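Local structure of CRISPR-associated endonuclease Cas1 (4XTK) at residues Asn190-Phe195 with Lys259-Ile264. The protein probably acts as a metal-dependent double-stranded DNA endonuclease of the CRISPR adaptive immune system, working as a homodimer that assembles with Cas2. Sequence-based numbering, arbitrary orientation.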
loop_
_atom_site.group_PDB
_atom_site.type_symbol
_atom_site.label_atom_id
_atom_site.label_comp_id
_atom_site.label_asym_id
_atom_site.label_seq_id
_atom_site.Cartn_x
_atom_site.Cartn_y
_atom_site.Cartn_z
ATOM N N ASN E 190 -29.346 19.004 -2.780
ATOM C CA ASN E 190 -28.032 18.858 -2.170
ATOM C C ASN E 190 -27.813 17.465 -1.576
ATOM O O ASN E 190 -26.675 16.999 -1.474
ATOM C CB ASN E 190 -27.803 19.930 -1.104
ATOM C CG ASN E 190 -27.528 21.293 -1.711
ATOM O OD1 ASN E 190 -26.499 21.499 -2.349
ATOM N ND2 ASN E 190 -28.439 22.235 -1.501
ATOM N N THR E 191 -28.893 16.795 -1.195
ATOM C CA THR E 191 -28.795 15.410 -0.751
ATOM C C THR E 191 -28.341 14.522 -1.905
ATOM O O THR E 191 -27.552 13.594 -1.720
ATOM C CB THR E 191 -30.134 14.892 -0.209
ATOM O OG1 THR E 191 -30.513 15.664 0.935
ATOM C CG2 THR E 191 -30.022 13.424 0.187
ATOM N N LEU E 192 -28.843 14.823 -3.099
ATOM C CA LEU E 192 -28.475 14.081 -4.295
ATOM C C LEU E 192 -27.049 14.390 -4.745
ATOM O O LEU E 192 -26.256 13.474 -4.979
ATOM C CB LEU E 192 -29.459 14.380 -5.426
ATOM C CG LEU E 192 -30.843 13.760 -5.250
ATOM C CD1 LEU E 192 -31.788 14.305 -6.295
ATOM C CD2 LEU E 192 -30.772 12.239 -5.331
ATOM N N ILE E 193 -26.733 15.679 -4.863
ATOM C CA ILE E 193 -25.402 16.101 -5.283
ATOM C C ILE E 193 -24.336 15.529 -4.344
ATOM O O ILE E 193 -23.326 14.994 -4.797
ATOM C CB ILE E 193 -25.277 17.637 -5.332
ATOM C CG1 ILE E 193 -26.323 18.229 -6.280
ATOM C CG2 ILE E 193 -23.871 18.050 -5.755
ATOM C CD1 ILE E 193 -26.191 17.752 -7.703
ATOM N N SER E 194 -24.580 15.624 -3.039
ATOM C CA SER E 194 -23.657 15.067 -2.057
ATOM C C SER E 194 -23.491 13.573 -2.253
ATOM O O SER E 194 -22.370 13.058 -2.225
ATOM C CB SER E 194 -24.134 15.348 -0.635
ATOM O OG SER E 194 -24.000 16.725 -0.329
ATOM N N PHE E 195 -24.606 12.882 -2.466
ATOM C CA PHE E 195 -24.566 11.440 -2.653
ATOM C C PHE E 195 -23.808 11.070 -3.927
ATOM O O PHE E 195 -22.934 10.203 -3.903
ATOM C CB PHE E 195 -25.977 10.861 -2.687
ATOM C CG PHE E 195 -26.004 9.370 -2.793
ATOM C CD1 PHE E 195 -25.674 8.580 -1.703
ATOM C CD2 PHE E 195 -26.339 8.753 -3.990
ATOM C CE1 PHE E 195 -25.687 7.192 -1.798
ATOM C CE2 PHE E 195 -26.359 7.369 -4.094
ATOM C CZ PHE E 195 -26.031 6.587 -2.997
ATOM N N LYS E 259 -40.778 11.143 -2.780
ATOM C CA LYS E 259 -41.089 9.873 -2.134
ATOM C C LYS E 259 -39.824 9.116 -1.735
ATOM O O LYS E 259 -39.886 8.138 -0.988
ATOM C CB LYS E 259 -41.967 9.010 -3.046
ATOM C CG LYS E 259 -41.214 8.083 -3.984
ATOM C CD LYS E 259 -42.181 7.418 -4.955
ATOM C CE LYS E 259 -41.486 6.378 -5.814
ATOM N NZ LYS E 259 -42.348 5.932 -6.943
ATOM N N HIS E 260 -38.678 9.581 -2.228
ATOM C CA HIS E 260 -37.402 8.907 -2.007
ATOM C C HIS E 260 -36.569 9.457 -0.841
ATOM O O HIS E 260 -35.417 9.054 -0.660
ATOM C CB HIS E 260 -36.574 8.946 -3.291
ATOM C CG HIS E 260 -37.199 8.199 -4.426
ATOM N ND1 HIS E 260 -37.847 8.829 -5.466
ATOM C CD2 HIS E 260 -37.301 6.871 -4.668
ATOM C CE1 HIS E 260 -38.308 7.922 -6.308
ATOM N NE2 HIS E 260 -37.991 6.726 -5.846
ATOM N N PHE E 261 -37.125 10.389 -0.070
ATOM C CA PHE E 261 -36.366 10.999 1.023
ATOM C C PHE E 261 -37.016 10.835 2.399
ATOM O O PHE E 261 -38.238 10.770 2.515
ATOM C CB PHE E 261 -36.153 12.488 0.750
ATOM C CG PHE E 261 -35.364 12.778 -0.495
ATOM C CD1 PHE E 261 -35.996 12.868 -1.729
ATOM C CD2 PHE E 261 -33.992 12.982 -0.428
ATOM C CE1 PHE E 261 -35.273 13.146 -2.875
ATOM C CE2 PHE E 261 -33.259 13.263 -1.569
ATOM C CZ PHE E 261 -33.903 13.346 -2.795
ATOM N N ASP E 262 -36.179 10.794 3.435
ATOM C CA ASP E 262 -36.627 10.723 4.832
ATOM C C ASP E 262 -36.005 11.848 5.667
ATOM O O ASP E 262 -34.895 12.298 5.370
ATOM C CB ASP E 262 -36.264 9.371 5.447
ATOM C CG ASP E 262 -36.873 8.201 4.700
ATOM O OD1 ASP E 262 -37.935 8.376 4.065
ATOM O OD2 ASP E 262 -36.273 7.107 4.739
ATOM N N GLU E 263 -36.699 12.290 6.716
ATOM C CA GLU E 263 -36.201 13.413 7.514
ATOM C C GLU E 263 -35.143 13.031 8.562
ATOM O O GLU E 263 -34.346 13.876 8.975
ATOM C CB GLU E 263 -37.363 14.128 8.211
ATOM C CG GLU E 263 -36.951 15.452 8.862
ATOM C CD GLU E 263 -37.861 15.884 10.002
ATOM O OE1 GLU E 263 -38.884 15.209 10.254
ATOM O OE2 GLU E 263 -37.544 16.905 10.650
ATOM N N ILE E 264 -35.115 11.767 8.975
ATOM C CA ILE E 264 -34.187 11.339 10.021
ATOM C C ILE E 264 -32.747 11.250 9.514
ATOM O O ILE E 264 -32.193 12.218 8.990
ATOM C CB ILE E 264 -34.588 9.970 10.608
ATOM C CG1 ILE E 264 -33.793 9.675 11.886
ATOM C CG2 ILE E 264 -34.380 8.871 9.573
ATOM C CD1 ILE E 264 -34.372 8.547 12.728
#
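F261 meets T191 and L192 with the outer edge of its ring. Both partners lie near the plane of the ring, and neither sits over a face. T191 brings its methyl: CG2 is 3.7 Å from F261 CE2. The same T191 CG2 is 4.0 Å from F261 CD2, so the methyl lies along that side of the ring. The beta carbon follows closely, with T191 CB 3.8 Å from F261 CE2. The side chains of T191 and F261 run past each other in opposite directions. L192 lies at the CZ corner of the ring edge. Its CG is 3.9 Å from F261 CZ, and CD2 of L192 lies a little farther from that CZ, at 4.2 Å. Here the two side chains cross at about a right angle. The ring edge thus rests on two neighbouring residues of one helical turn. T191 chi1 is -62°, which sets OG1 beside the backbone N and leaves CG2 anti to that N, facing the ring edge. OG1 is hydrogen-bonded to O of N187, four residues back and just before the helix.

The contact joins the first turns of helix 188-208 to a small two-stranded antiparallel sheet, 261-262 with 269-270. That sheet lies between helices 230-252 and 272-287 in the chain, in the helical part of Cas1, away from E155, H221 and E236, which probably bind manganese. The T191 and F261 alpha carbons are 8.9 Å apart, a gap bridged by side chains alone. F188 also meets the F261 ring, with the planes at about 30°. L270, from the partner strand, touches both F261 and L192, and L192 also packs on F247 and V251 of helix 230-252 and on F278 of helix 272-287.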